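Local coordinates for fusion DH (Streptomyces sp. MJ635-86F5, PDB 6K97), which joins in one engineered chain the split dehydratase domain of cremimycin biosynthesis, which probably removes water from a hydroxyacyl polyketide intermediate, at residues 77-82 with 277-282; 260-265 with 294-299. All coordinates share one frame; numbering follows the deposited sequence.

Contact 1 (77-82 with 277-282); sequences AFVELA and FALRRV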
loop_
_atom_site.group_PDB
_atom_site.type_symbol
_atom_site.label_atom_id
_atom_site.label_comp_id
_atom_site.label_asym_id
_atom_site.label_seq_id
_atom_site.Cartn_x
_atom_site.Cartn_y
_atom_site.Cartn_z
ATOM N N ALA A 77 16.549 14.046 1.828
ATOM C CA ALA A 77 15.716 13.154 1.010
ATOM C C ALA A 77 14.577 12.563 1.793
ATOM O O ALA A 77 13.450 12.421 1.253
ATOM C CB ALA A 77 16.523 12.041 0.384
ATOM N N PHE A 78 14.809 12.228 3.050
ATOM C CA PHE A 78 13.662 11.768 3.870
ATOM C C PHE A 78 12.653 12.916 4.084
ATOM O O PHE A 78 11.442 12.734 4.058
ATOM C CB PHE A 78 14.151 11.260 5.210
ATOM C CG PHE A 78 14.910 9.959 5.135
ATOM C CD1 PHE A 78 14.296 8.822 4.651
ATOM C CD2 PHE A 78 16.225 9.876 5.543
ATOM C CE1 PHE A 78 14.998 7.632 4.550
ATOM C CE2 PHE A 78 16.926 8.670 5.485
ATOM C CZ PHE A 78 16.307 7.561 5.005
ATOM N N VAL A 79 13.162 14.128 4.231
ATOM C CA VAL A 79 12.305 15.318 4.225
ATOM C C VAL A 79 11.483 15.430 2.942
ATOM O O VAL A 79 10.252 15.676 3.007
ATOM C CB VAL A 79 13.123 16.565 4.393
ATOM C CG1 VAL A 79 12.267 17.798 4.262
ATOM C CG2 VAL A 79 13.745 16.574 5.781
ATOM N N GLU A 80 12.135 15.220 1.788
ATOM C CA GLU A 80 11.422 15.313 0.546
ATOM C C GLU A 80 10.256 14.273 0.506
ATOM O O GLU A 80 9.140 14.587 0.084
ATOM C CB GLU A 80 12.343 15.117 -0.620
ATOM C CG GLU A 80 11.639 14.988 -1.990
ATOM C CD GLU A 80 10.901 16.250 -2.440
ATOM O OE1 GLU A 80 11.110 17.367 -1.821
ATOM O OE2 GLU A 80 10.161 16.154 -3.450
ATOM N N LEU A 81 10.545 13.050 0.965
ATOM C CA LEU A 81 9.544 12.018 0.928
ATOM C C LEU A 81 8.339 12.444 1.761
ATOM O O LEU A 81 7.229 12.311 1.305
ATOM C CB LEU A 81 10.109 10.719 1.461
ATOM C CG LEU A 81 11.116 10.078 0.512
ATOM C CD1 LEU A 81 11.860 8.965 1.181
ATOM C CD2 LEU A 81 10.479 9.609 -0.781
ATOM N N ALA A 82 8.578 13.005 2.955
ATOM C CA ALA A 82 7.514 13.477 3.804
ATOM C C ALA A 82 6.739 14.661 3.172
ATOM O O ALA A 82 5.534 14.731 3.292
ATOM C CB ALA A 82 8.066 13.886 5.151
ATOM N N PHE A 277 19.472 14.953 12.686
ATOM C CA PHE A 277 18.641 13.847 13.211
ATOM C C PHE A 277 17.217 14.291 13.505
ATOM O O PHE A 277 16.418 13.452 13.754
ATOM C CB PHE A 277 19.200 13.172 14.450
ATOM C CG PHE A 277 19.023 13.942 15.724
ATOM C CD1 PHE A 277 19.930 14.962 16.083
ATOM C CD2 PHE A 277 18.016 13.633 16.627
ATOM C CE1 PHE A 277 19.796 15.646 17.281
ATOM C CE2 PHE A 277 17.904 14.322 17.857
ATOM C CZ PHE A 277 18.756 15.338 18.156
ATOM N N ALA A 278 16.939 15.587 13.625
ATOM C CA ALA A 278 15.573 16.013 13.995
ATOM C C ALA A 278 15.270 17.348 13.348
ATOM O O ALA A 278 16.125 18.220 13.285
ATOM C CB ALA A 278 15.371 16.093 15.497
ATOM N N LEU A 279 14.080 17.463 12.793
ATOM C CA LEU A 279 13.641 18.676 12.135
ATOM C C LEU A 279 12.287 18.996 12.727
ATOM O O LEU A 279 11.565 18.099 13.060
ATOM C CB LEU A 279 13.529 18.452 10.619
ATOM C CG LEU A 279 14.850 18.350 9.882
ATOM C CD1 LEU A 279 15.221 16.909 9.639
ATOM C CD2 LEU A 279 14.814 19.084 8.550
ATOM N N ARG A 280 11.949 20.279 12.796
ATOM C CA ARG A 280 10.663 20.781 13.303
ATOM C C ARG A 280 10.127 21.881 12.405
ATOM O O ARG A 280 10.868 22.814 12.068
ATOM C CB ARG A 280 10.829 21.417 14.660
ATOM C CG ARG A 280 11.178 20.481 15.790
ATOM C CD ARG A 280 11.531 21.318 17.042
ATOM N NE ARG A 280 11.859 20.431 18.150
ATOM C CZ ARG A 280 10.962 19.715 18.828
ATOM N NH1 ARG A 280 11.354 18.920 19.817
ATOM N NH2 ARG A 280 9.673 19.784 18.538
ATOM N N ARG A 281 8.833 21.801 12.076
ATOM C CA ARG A 281 8.134 22.883 11.367
ATOM C C ARG A 281 8.728 23.173 9.981
ATOM O O ARG A 281 9.175 24.296 9.670
ATOM C CB ARG A 281 8.011 24.142 12.247
ATOM C CG ARG A 281 6.888 24.016 13.292
ATOM C CD ARG A 281 7.012 24.903 14.551
ATOM N NE ARG A 281 7.715 26.199 14.354
ATOM C CZ ARG A 281 8.911 26.569 14.871
ATOM N NH1 ARG A 281 9.369 27.791 14.594
ATOM N NH2 ARG A 281 9.647 25.765 15.662
ATOM N N VAL A 282 8.744 22.133 9.146
ATOM C CA VAL A 282 9.161 22.279 7.744
ATOM C C VAL A 282 7.917 22.585 6.887
ATOM O O VAL A 282 6.971 21.821 6.906
ATOM C CB VAL A 282 9.819 21.014 7.212
ATOM C CG1 VAL A 282 10.352 21.266 5.847
ATOM C CG2 VAL A 282 10.958 20.594 8.107
#
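Val79, in segment 77-82 of helix 75-88, pushes both methyls at the strand and meets Leu279 and Val282. The tighter part is the Val79 CG2 branch, which faces the branched end of Leu279, 3.9 Å from Leu279 CD2 and 4.1 Å from Leu279 CD1. The second branch is held anti to the backbone N (chi1 175°), and this turns it along the strand toward Val282, where Val79 CG1 lies a looser 4.3 Å from Val282 CG1. An unbroken strand would send residues 279 and 282 to different faces. Here a G1 beta bulge, Arg281 and Val282 both opposite Ile94, brings Val282 onto the helix-facing side with Leu279. The outer side is quite different: Arg280 and Arg281 are exposed and do not touch the helix. The contact is buried and apolar, and it packs the N-terminal part of the engineered fusion against the C-terminal part, two pieces that the construct places in one chain. Helix 75-88 also packs on strands 93-99 and 126-134 through Phe78 and Ala82, while strand 273-284 runs between strands 93-99 and 315-327, with backbone hydrogen bonds from Leu279 to Leu97 and from Arg280 to Ser321.

Contact 2 (260-265 with 294-299); sequences HAALGP and VHITPD
Two torsions of Ile296 divide its side chain between Ala261 and Ala262. With chi1 at -54°, CG2 lies anti to the backbone N, while CG1 lies anti to the carbonyl carbon; chi2 of 172° then stretches the longer branch out to CD1. The longer arm ends over the methyl of Ala261, with Ile296 CD1 4.0 Å from Ala261 CB. The short branch turns to the next helical residue, leaving Ile296 CG2 4.2 Å from Ala262 CB. One branched side chain thus meets two successive methyls, and the small alanines let the backbones come close, with Ala262 CA 7.3 Å from Ile296 CA.

The helix is irregular here. The N of Ala262 has no bond to the preceding turn, and neither has that of Pro265, which carries no hydrogen to give. Gly264 N bonds to Ala261 O, three residues back, and a weak bond of the same span runs from Leu263 N to His260 O. Both alanine methyls still point at the strand, whereas His260 turns away from it and is hydrogen-bonded to Asp256 and Tyr203. On the strand, His295 stacks with Tyr231 and bonds to Asp229, and Ile296 also touches Val304 of the adjoining strand 303-309. Helix 252-266 thus rests on strand 291-298 in what is predicted to be the C-terminal hotdog, in the helix-on-sheet packing of that fold, and Ala261 and Pro265 extend the contact to Ile230.

No hydrogen bond crosses between the segments. Three buried aliphatic residues carry the contact, so it depends on dispersion and the exclusion of water, while both ring nitrogens of His260 and NE2 of His295 find their partners elsewhere.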
loop_
_atom_site.group_PDB
_atom_site.type_symbol
_atom_site.label_atom_id
_atom_site.label_comp_id
_atom_site.label_asym_id
_atom_site.label_seq_id
_atom_site.Cartn_x
_atom_site.Cartn_y
_atom_site.Cartn_z
ATOM N N HIS A 260 25.082 23.014 4.432
ATOM C CA HIS A 260 26.529 22.891 4.432
ATOM C C HIS A 260 27.148 24.135 5.071
ATOM O O HIS A 260 28.063 24.053 5.897
ATOM C CB HIS A 260 27.049 22.638 3.023
ATOM C CG HIS A 260 26.555 21.343 2.427
ATOM N ND1 HIS A 260 26.559 21.095 1.076
ATOM C CD2 HIS A 260 26.055 20.223 3.012
ATOM C CE1 HIS A 260 26.091 19.878 0.862
ATOM N NE2 HIS A 260 25.777 19.335 2.018
ATOM N N ALA A 261 26.566 25.286 4.783
ATOM C CA ALA A 261 27.013 26.509 5.416
ATOM C C ALA A 261 26.943 26.414 6.927
ATOM O O ALA A 261 27.862 26.840 7.620
ATOM C CB ALA A 261 26.199 27.691 4.935
ATOM N N ALA A 262 25.876 25.868 7.445
ATOM C CA ALA A 262 25.717 25.831 8.904
ATOM C C ALA A 262 26.792 24.950 9.543
ATOM O O ALA A 262 27.180 25.192 10.669
ATOM C CB ALA A 262 24.331 25.365 9.306
ATOM N N LEU A 263 27.270 23.954 8.799
ATOM C CA LEU A 263 28.315 23.059 9.300
ATOM C C LEU A 263 29.604 23.789 9.604
ATOM O O LEU A 263 30.370 23.287 10.371
ATOM C CB LEU A 263 28.635 21.937 8.320
ATOM C CG LEU A 263 27.525 20.939 8.041
ATOM C CD1 LEU A 263 27.972 20.031 6.907
ATOM C CD2 LEU A 263 27.171 20.152 9.295
ATOM N N GLY A 264 29.836 24.965 9.033
ATOM C CA GLY A 264 31.083 25.700 9.304
ATOM C C GLY A 264 31.212 25.984 10.793
ATOM O O GLY A 264 32.079 25.427 11.466
ATOM N N PRO A 265 30.354 26.858 11.323
ATOM C CA PRO A 265 30.485 27.204 12.735
ATOM C C PRO A 265 30.173 26.027 13.642
ATOM O O PRO A 265 30.849 25.847 14.656
ATOM C CB PRO A 265 29.469 28.341 12.956
ATOM C CG PRO A 265 28.619 28.375 11.717
ATOM C CD PRO A 265 29.442 27.756 10.599
ATOM N N VAL A 294 19.265 31.840 1.251
ATOM C CA VAL A 294 18.920 31.222 2.503
ATOM C C VAL A 294 19.406 32.006 3.710
ATOM O O VAL A 294 20.576 32.331 3.814
ATOM C CB VAL A 294 19.564 29.849 2.533
ATOM C CG1 VAL A 294 19.322 29.183 3.860
ATOM C CG2 VAL A 294 18.993 29.000 1.429
ATOM N N HIS A 295 18.516 32.275 4.639
ATOM C CA HIS A 295 18.892 32.918 5.896
ATOM C C HIS A 295 18.940 31.839 6.958
ATOM O O HIS A 295 17.923 31.185 7.247
ATOM C CB HIS A 295 17.866 34.015 6.244
ATOM C CG HIS A 295 18.213 34.843 7.445
ATOM N ND1 HIS A 295 17.376 35.832 7.930
ATOM C CD2 HIS A 295 19.284 34.829 8.274
ATOM C CE1 HIS A 295 17.924 36.405 8.989
ATOM N NE2 HIS A 295 19.085 35.821 9.215
ATOM N N ILE A 296 20.128 31.618 7.514
ATOM C CA ILE A 296 20.315 30.662 8.614
ATOM C C ILE A 296 20.575 31.380 9.916
ATOM O O ILE A 296 21.457 32.236 9.957
ATOM C CB ILE A 296 21.525 29.761 8.336
ATOM C CG1 ILE A 296 21.349 29.107 6.970
ATOM C CG2 ILE A 296 21.684 28.687 9.434
ATOM C CD1 ILE A 296 22.554 28.335 6.465
ATOM N N THR A 297 19.816 31.054 10.958
ATOM C CA THR A 297 20.017 31.614 12.332
ATOM C C THR A 297 20.152 30.498 13.382
ATOM O O THR A 297 19.528 29.443 13.247
ATOM C CB THR A 297 18.847 32.509 12.778
ATOM O OG1 THR A 297 17.661 31.711 12.848
ATOM C CG2 THR A 297 18.596 33.623 11.754
ATOM N N PRO A 298 20.936 30.729 14.444
ATOM C CA PRO A 298 21.116 29.691 15.486
ATOM C C PRO A 298 19.853 29.479 16.283
ATOM O O PRO A 298 19.029 30.386 16.353
ATOM C CB PRO A 298 22.193 30.274 16.372
ATOM C CG PRO A 298 22.029 31.749 16.221
ATOM C CD PRO A 298 21.683 31.956 14.775
ATOM N N ASP A 299 19.690 28.285 16.852
ATOM C CA ASP A 299 18.447 27.919 17.490
ATOM C C ASP A 299 18.678 27.095 18.743
ATOM O O ASP A 299 17.844 26.287 19.128
ATOM C CB ASP A 299 17.612 27.093 16.516
ATOM C CG ASP A 299 16.209 26.887 16.992
ATOM O OD1 ASP A 299 15.628 27.876 17.486
ATOM O OD2 ASP A 299 15.673 25.754 16.877
#

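Overall arrangement
Contact 1 lies near the middle of the chain, about 6 Å from its centre, and contact 2 further out, about 15 Å away. Their own centres are about 17 Å apart; their nearest atoms are about 6 Å apart and do not touch. Contact 1 bridges the two parts of the engineered fusion, whereas contact 2 probably lies wholly within the C-terminal hotdog. Each sets one helix against a strand, 75-88 on 273-284 and 252-266 on 291-298, consistent with the double hotdog of dehydratases. Strand 273-284 follows helix 252-266 in sequence and precedes strand 291-298, so the segments alternate along the chain. Ser321 connects the surroundings, bonding to Arg280 by its backbone and to Asp299 through OG.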